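Local coordinates for SCO1/SenC family lipoprotein (PDB 4HDE) that probably acts as a membrane-anchored, thioredoxin-fold copper chaperone or thiol oxidoreductase in cytochrome c oxidase assembly, as do other SCO1/SenC proteins, at residues Val69-Asp79 against Ser98-Leu108. Residues are numbered along the deposited sequence; the frame is centred on the assembly and turned at random.
Sequences VQFVSFSVDPD and SNWNLLTGYSL
Phe71 and Trp100 pair across two parallel strands, 70-75 and 100-103, and CB of Phe71 sits over one face of the indole, 3.8 Å from the centroid of its five-membered ring. With CG anti to the backbone N (chi1 -165°), Trp100 carries its indole over Phe71 CB toward Ser73 and sends NE1 to Ser73 OG, 3.1 Å away and exactly in the ring plane. A serine suits this place: its small side chain leaves room for the indole, and its hydroxyl accepts the buried N-H while also bonding Asp38. Backbone hydrogen bonds run regularly between the strands, from Phe71 N to Asn99 O through to Ser75 N to Leu103 O. On the other face of the sheet, Leu103 CD1 touches both Val72 CG1 (3.6 Å) and Phe74 CE1; apolar side chains suit this buried face.

Past the strands, the phenol of Tyr106 is long enough for its OH to donate to Ser75 O at 2.7 Å, in the carbonyl plane on a lone pair; compact, apolar Pro78 rests its CG 3.8 Å from Tyr106 CD2. Ser75 OG accepts from Asp77 N in an ST turn and also bonds Asp81.

Against this tight interior, the more exposed ends are bridged by water. Gln70, long and polar, shares one water through OE1 with Phe71 O and Asn101 ND2, and another through NE2 with Ser98 O; Asn101 OD1 bonds Asn19. Here the short amide of Asn99 closes directly, ND2 donating to Val69 O at 2.9 Å. At the opposite end, water joins exposed Asp79 OD1 to Leu108 N.

The contact spans the beta-alpha-beta unit of strand 70-75, helix 83-90 and strand 100-103, with 100-103 an outermost strand of the five-stranded thioredoxin-like sheet. Strand 35-40 flanks 70-75, helix 48-64 packs on Phe71 and Trp100, and Ile90 of helix 83-90 meets Trp100 and Leu102.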
ATOM      1  N   VAL A  69       1.134  12.763  -3.630  1.00 13.87           N
ATOM      2  CA  VAL A  69       0.484  11.465  -3.551  1.00 13.61           C
ATOM      3  C   VAL A  69       0.669  10.881  -2.151  1.00 12.94           C
ATOM      4  O   VAL A  69       1.508  11.343  -1.378  1.00 14.76           O
ATOM      5  CB  VAL A  69       1.059  10.499  -4.597  1.00 14.53           C
ATOM      6  CG1 VAL A  69       0.847  11.060  -6.009  1.00 15.17           C
ATOM      7  CG2 VAL A  69       2.537  10.264  -4.338  1.00 18.33           C
ATOM      8  N   GLN A  70      -0.126   9.857  -1.843  1.00 12.60           N
ATOM      9  CA  GLN A  70      -0.042   9.145  -0.567  1.00 12.54           C
ATOM     10  C   GLN A  70       0.369   7.700  -0.794  1.00 11.04           C
ATOM     11  O   GLN A  70       0.113   7.119  -1.847  1.00 12.95           O
ATOM     12  CB  GLN A  70      -1.402   9.146   0.135  1.00 12.50           C
ATOM     13  CG  GLN A  70      -1.897  10.531   0.503  1.00 14.57           C
ATOM     14  CD  GLN A  70      -1.078  11.172   1.600  1.00 13.77           C
ATOM     15  OE1 GLN A  70      -0.723  10.528   2.594  1.00 14.70           O
ATOM     16  NE2 GLN A  70      -0.786  12.459   1.441  1.00 14.64           N
ATOM     17  N   PHE A  71       1.009   7.125   0.220  1.00 11.41           N
ATOM     18  CA  PHE A  71       1.396   5.722   0.213  1.00 11.36           C
ATOM     19  C   PHE A  71       0.757   5.025   1.386  1.00 10.44           C
ATOM     20  O   PHE A  71       0.704   5.574   2.489  1.00 11.39           O
ATOM     21  CB  PHE A  71       2.920   5.600   0.253  1.00 13.20           C
ATOM     22  CG  PHE A  71       3.579   6.159  -0.977  1.00 11.78           C
ATOM     23  CD1 PHE A  71       3.734   5.374  -2.096  1.00 12.16           C
ATOM     24  CD2 PHE A  71       3.971   7.486  -1.029  1.00 12.46           C
ATOM     25  CE1 PHE A  71       4.305   5.900  -3.251  1.00 13.24           C
ATOM     26  CE2 PHE A  71       4.538   8.011  -2.171  1.00 12.25           C
ATOM     27  CZ  PHE A  71       4.697   7.222  -3.276  1.00 13.83           C
ATOM     28  N   VAL A  72       0.254   3.823   1.128  1.00 10.75           N
ATOM     29  CA  VAL A  72      -0.419   3.036   2.154  1.00 11.28           C
ATOM     30  C   VAL A  72       0.043   1.597   2.057  1.00 11.85           C
ATOM     31  O   VAL A  72      -0.006   0.994   0.990  1.00 13.31           O
ATOM     32  CB  VAL A  72      -1.954   3.093   1.990  1.00 12.23           C
ATOM     33  CG1 VAL A  72      -2.659   2.194   3.013  1.00 14.72           C
ATOM     34  CG2 VAL A  72      -2.449   4.532   2.106  1.00 13.40           C
ATOM     35  N   SER A  73       0.496   1.057   3.185  1.00 11.42           N
ATOM     36  CA  SER A  73       0.861  -0.357   3.274  1.00 11.66           C
ATOM     37  C   SER A  73      -0.052  -1.039   4.280  1.00 11.85           C
ATOM     38  O   SER A  73      -0.078  -0.652   5.448  1.00 14.08           O
ATOM     39  CB  SER A  73       2.309  -0.517   3.741  1.00 12.19           C
ATOM     40  OG  SER A  73       3.218   0.114   2.838  1.00 14.07           O
ATOM     41  N   PHE A  74      -0.786  -2.054   3.845  1.00 11.90           N
ATOM     42  CA  PHE A  74      -1.666  -2.799   4.742  1.00 12.45           C
ATOM     43  C   PHE A  74      -0.919  -3.996   5.298  1.00 12.27           C
ATOM     44  O   PHE A  74      -0.384  -4.787   4.513  1.00 13.51           O
ATOM     45  CB  PHE A  74      -2.901  -3.333   4.005  1.00 13.07           C
ATOM     46  CG  PHE A  74      -3.770  -2.273   3.386  1.00 12.54           C
ATOM     47  CD1 PHE A  74      -4.734  -1.623   4.143  1.00 13.36           C
ATOM     48  CD2 PHE A  74      -3.658  -1.963   2.039  1.00 12.99           C
ATOM     49  CE1 PHE A  74      -5.549  -0.657   3.580  1.00 12.94           C
ATOM     50  CE2 PHE A  74      -4.479  -0.986   1.465  1.00 14.88           C
ATOM     51  CZ  PHE A  74      -5.428  -0.343   2.244  1.00 13.24           C
ATOM     52  N   SER A  75      -0.917  -4.180   6.617  1.00 11.91           N
ATOM     53  CA  SER A  75      -0.344  -5.397   7.180  1.00 12.29           C
ATOM     54  C   SER A  75      -1.259  -6.596   6.953  1.00 13.03           C
ATOM     55  O   SER A  75      -2.469  -6.546   7.224  1.00 13.63           O
ATOM     56  CB  SER A  75      -0.072  -5.264   8.678  1.00 12.78           C
ATOM     57  OG  SER A  75       0.344  -6.523   9.208  1.00 14.25           O
ATOM     58  N   VAL A  76      -0.674  -7.685   6.461  1.00 12.37           N
ATOM     59  CA  VAL A  76      -1.395  -8.945   6.340  1.00 12.52           C
ATOM     60  C   VAL A  76      -1.085  -9.891   7.492  1.00 13.68           C
ATOM     61  O   VAL A  76      -1.452 -11.062   7.446  1.00 14.50           O
ATOM     62  CB  VAL A  76      -1.129  -9.634   4.991  1.00 13.84           C
ATOM     63  CG1 VAL A  76      -1.605  -8.742   3.847  1.00 16.13           C
ATOM     64  CG2 VAL A  76       0.352  -9.973   4.836  1.00 15.79           C
ATOM     65  N   ASP A  77      -0.426  -9.388   8.527  1.00 13.95           N
ATOM     66  CA  ASP A  77      -0.202 -10.175   9.735  1.00 13.31           C
ATOM     67  C   ASP A  77      -0.549  -9.344  10.972  1.00 14.47           C
ATOM     68  O   ASP A  77       0.297  -9.125  11.829  1.00 14.15           O
ATOM     69  CB  ASP A  77       1.258 -10.642   9.781  1.00 14.18           C
ATOM     70  CG  ASP A  77       1.504 -11.732  10.808  1.00 16.25           C
ATOM     71  OD1 ASP A  77       0.538 -12.407  11.233  1.00 16.34           O
ATOM     72  OD2 ASP A  77       2.679 -11.923  11.177  1.00 17.19           O
ATOM     73  N   PRO A  78      -1.809  -8.901  11.077  1.00 13.46           N
ATOM     74  CA  PRO A  78      -2.162  -7.991  12.171  1.00 13.98           C
ATOM     75  C   PRO A  78      -2.079  -8.629  13.556  1.00 15.12           C
ATOM     76  O   PRO A  78      -2.053  -7.896  14.544  1.00 15.67           O
ATOM     77  CB  PRO A  78      -3.609  -7.591  11.837  1.00 13.95           C
ATOM     78  CG  PRO A  78      -4.131  -8.744  10.996  1.00 14.25           C
ATOM     79  CD  PRO A  78      -2.942  -9.143  10.166  1.00 14.75           C
ATOM     80  N   ASP A  79      -2.063  -9.959  13.641  1.00 15.56           N
ATOM     81  CA  ASP A  79      -1.890 -10.623  14.934  1.00 16.92           C
ATOM     82  C   ASP A  79      -0.517 -10.319  15.530  1.00 16.91           C
ATOM     83  O   ASP A  79      -0.349 -10.320  16.753  1.00 19.07           O
ATOM     84  CB  ASP A  79      -2.091 -12.146  14.812  1.00 18.56           C
ATOM     85  CG  ASP A  79      -3.511 -12.519  14.430  1.00 20.75           C
ATOM     86  OD1 ASP A  79      -4.459 -11.919  14.983  1.00 24.40           O
ATOM     87  OD2 ASP A  79      -3.679 -13.418  13.573  1.00 23.46           O
ATOM     88  N   SER A  98       5.335  11.516   6.287  1.00 16.75           N
ATOM     89  CA  SER A  98       4.267  12.505   6.216  1.00 17.97           C
ATOM     90  C   SER A  98       3.154  12.047   5.269  1.00 16.07           C
ATOM     91  O   SER A  98       1.983  12.369   5.472  1.00 16.76           O
ATOM     92  CB  SER A  98       4.805  13.866   5.776  1.00 19.79           C
ATOM     93  OG  SER A  98       5.290  13.808   4.449  1.00 21.08           O
ATOM     94  N   ASN A  99       3.521  11.297   4.235  1.00 12.95           N
ATOM     95  CA  ASN A  99       2.547  10.783   3.276  1.00 13.04           C
ATOM     96  C   ASN A  99       2.601   9.262   3.144  1.00 11.24           C
ATOM     97  O   ASN A  99       2.302   8.725   2.087  1.00 13.44           O
ATOM     98  CB  ASN A  99       2.734  11.430   1.901  1.00 12.60           C
ATOM     99  CG  ASN A  99       4.052  11.035   1.242  1.00 11.56           C
ATOM    100  OD1 ASN A  99       5.017  10.688   1.923  1.00 12.49           O
ATOM    101  ND2 ASN A  99       4.094  11.085  -0.081  1.00 13.73           N
ATOM    102  N   TRP A 100       3.005   8.566   4.203  1.00 11.17           N
ATOM    103  CA  TRP A 100       3.058   7.105   4.148  1.00 11.45           C
ATOM    104  C   TRP A 100       2.497   6.548   5.447  1.00 13.15           C
ATOM    105  O   TRP A 100       3.062   6.768   6.527  1.00 13.41           O
ATOM    106  CB  TRP A 100       4.496   6.619   3.953  1.00 13.05           C
ATOM    107  CG  TRP A 100       4.661   5.172   3.529  1.00 12.04           C
ATOM    108  CD1 TRP A 100       3.748   4.152   3.622  1.00 12.91           C
ATOM    109  CD2 TRP A 100       5.829   4.611   2.939  1.00 12.37           C
ATOM    110  NE1 TRP A 100       4.295   2.984   3.124  1.00 12.56           N
ATOM    111  CE2 TRP A 100       5.570   3.249   2.695  1.00 12.19           C
ATOM    112  CE3 TRP A 100       7.077   5.134   2.582  1.00 13.35           C
ATOM    113  CZ2 TRP A 100       6.515   2.402   2.127  1.00 13.12           C
ATOM    114  CZ3 TRP A 100       8.012   4.291   2.012  1.00 13.49           C
ATOM    115  CH2 TRP A 100       7.725   2.941   1.789  1.00 13.58           C
ATOM    116  N   ASN A 101       1.370   5.853   5.336  1.00 11.73           N
ATOM    117  CA  ASN A 101       0.726   5.235   6.487  1.00 12.62           C
ATOM    118  C   ASN A 101       0.712   3.728   6.342  1.00 12.77           C
ATOM    119  O   ASN A 101       0.348   3.202   5.290  1.00 14.99           O
ATOM    120  CB  ASN A 101      -0.693   5.776   6.648  1.00 13.59           C
ATOM    121  CG  ASN A 101      -0.704   7.180   7.159  1.00 14.05           C
ATOM    122  OD1 ASN A 101      -0.687   7.405   8.370  1.00 16.78           O
ATOM    123  ND2 ASN A 101      -0.697   8.151   6.246  1.00 14.19           N
ATOM    124  N   LEU A 102       1.164   3.040   7.386  1.00 12.35           N
ATOM    125  CA  LEU A 102       1.146   1.580   7.432  1.00 12.18           C
ATOM    126  C   LEU A 102       0.031   1.211   8.395  1.00 12.91           C
ATOM    127  O   LEU A 102      -0.048   1.764   9.493  1.00 13.30           O
ATOM    128  CB  LEU A 102       2.499   1.027   7.893  1.00 11.99           C
ATOM    129  CG  LEU A 102       3.667   1.337   6.955  1.00 13.86           C
ATOM    130  CD1 LEU A 102       4.300   2.695   7.256  1.00 16.82           C
ATOM    131  CD2 LEU A 102       4.701   0.247   7.075  1.00 17.76           C
ATOM    132  N   LEU A 103      -0.842   0.301   7.975  1.00 12.53           N
ATOM    133  CA  LEU A 103      -2.115   0.081   8.653  1.00 12.12           C
ATOM    134  C   LEU A 103      -2.244  -1.316   9.256  1.00 11.98           C
ATOM    135  O   LEU A 103      -1.697  -2.301   8.748  1.00 12.98           O
ATOM    136  CB  LEU A 103      -3.276   0.347   7.686  1.00 12.78           C
ATOM    137  CG  LEU A 103      -3.284   1.720   7.006  1.00 11.67           C
ATOM    138  CD1 LEU A 103      -4.514   1.887   6.113  1.00 12.87           C
ATOM    139  CD2 LEU A 103      -3.213   2.841   8.029  1.00 13.71           C
ATOM    140  N   THR A 104      -3.004  -1.381  10.343  1.00 11.82           N
ATOM    141  CA  THR A 104      -3.238  -2.618  11.064  1.00 11.53           C
ATOM    142  C   THR A 104      -4.435  -2.402  11.985  1.00 13.23           C
ATOM    143  O   THR A 104      -5.205  -1.453  11.794  1.00 13.21           O
ATOM    144  CB  THR A 104      -1.978  -3.039  11.847  1.00 12.24           C
ATOM    145  OG1 THR A 104      -2.157  -4.373  12.329  1.00 14.11           O
ATOM    146  CG2 THR A 104      -1.692  -2.102  13.003  1.00 15.62           C
ATOM    147  N   GLY A 105      -4.613  -3.288  12.962  1.00 14.11           N
ATOM    148  CA  GLY A 105      -5.618  -3.105  13.996  1.00 16.92           C
ATOM    149  C   GLY A 105      -6.868  -3.945  13.829  1.00 16.06           C
ATOM    150  O   GLY A 105      -7.703  -4.009  14.718  1.00 20.48           O
ATOM    151  N   TYR A 106      -6.964  -4.605  12.683  1.00 15.28           N
ATOM    152  CA  TYR A 106      -8.093  -5.433  12.299  1.00 16.13           C
ATOM    153  C   TYR A 106      -7.708  -6.901  12.479  1.00 14.19           C
ATOM    154  O   TYR A 106      -6.568  -7.211  12.801  1.00 15.92           O
ATOM    155  CB  TYR A 106      -8.430  -5.139  10.832  1.00 15.47           C
ATOM    156  CG  TYR A 106      -7.211  -4.916   9.964  1.00 14.94           C
ATOM    157  CD1 TYR A 106      -6.892  -3.652   9.493  1.00 15.06           C
ATOM    158  CD2 TYR A 106      -6.376  -5.970   9.628  1.00 14.96           C
ATOM    159  CE1 TYR A 106      -5.778  -3.444   8.703  1.00 14.12           C
ATOM    160  CE2 TYR A 106      -5.252  -5.776   8.851  1.00 15.21           C
ATOM    161  CZ  TYR A 106      -4.959  -4.513   8.387  1.00 13.53           C
ATOM    162  OH  TYR A 106      -3.857  -4.306   7.594  1.00 13.42           O
ATOM    163  N   SER A 107      -8.657  -7.810  12.292  1.00 15.79           N
ATOM    164  CA  SER A 107      -8.346  -9.235  12.392  1.00 17.01           C
ATOM    165  C   SER A 107      -7.732  -9.778  11.099  1.00 15.54           C
ATOM    166  O   SER A 107      -7.820  -9.162  10.032  1.00 14.98           O
ATOM    167  CB  SER A 107      -9.605 -10.039  12.732  1.00 18.52           C
ATOM    168  OG  SER A 107     -10.491 -10.041  11.628  1.00 19.13           O
ATOM    169  N   LEU A 108      -7.120 -10.951  11.198  1.00 15.72           N
ATOM    170  CA  LEU A 108      -6.611 -11.609  10.010  1.00 15.56           C
ATOM    171  C   LEU A 108      -7.763 -11.930   9.050  1.00 15.43           C
ATOM    172  O   LEU A 108      -7.640 -11.739   7.842  1.00 15.66           O
ATOM    173  CB  LEU A 108      -5.853 -12.878  10.390  1.00 18.39           C
ATOM    174  CG  LEU A 108      -5.305 -13.715   9.232  1.00 17.30           C
ATOM    175  CD1 LEU A 108      -4.330 -12.928   8.380  1.00 17.99           C
ATOM    176  CD2 LEU A 108      -4.627 -14.945   9.794  1.00 19.57           C
TER
HETATM  177  O   HOH W   1      -0.839   7.783   3.402  1.00 14.18           O
HETATM  178  O   HOH W   2       0.548  14.012   3.610  1.00 23.29           O
HETATM  179  O   HOH W   3      -3.476  -5.353  14.933  1.00 16.89           O
HETATM  180  O   HOH W   4      -6.893 -12.013  13.856  1.00 23.02           O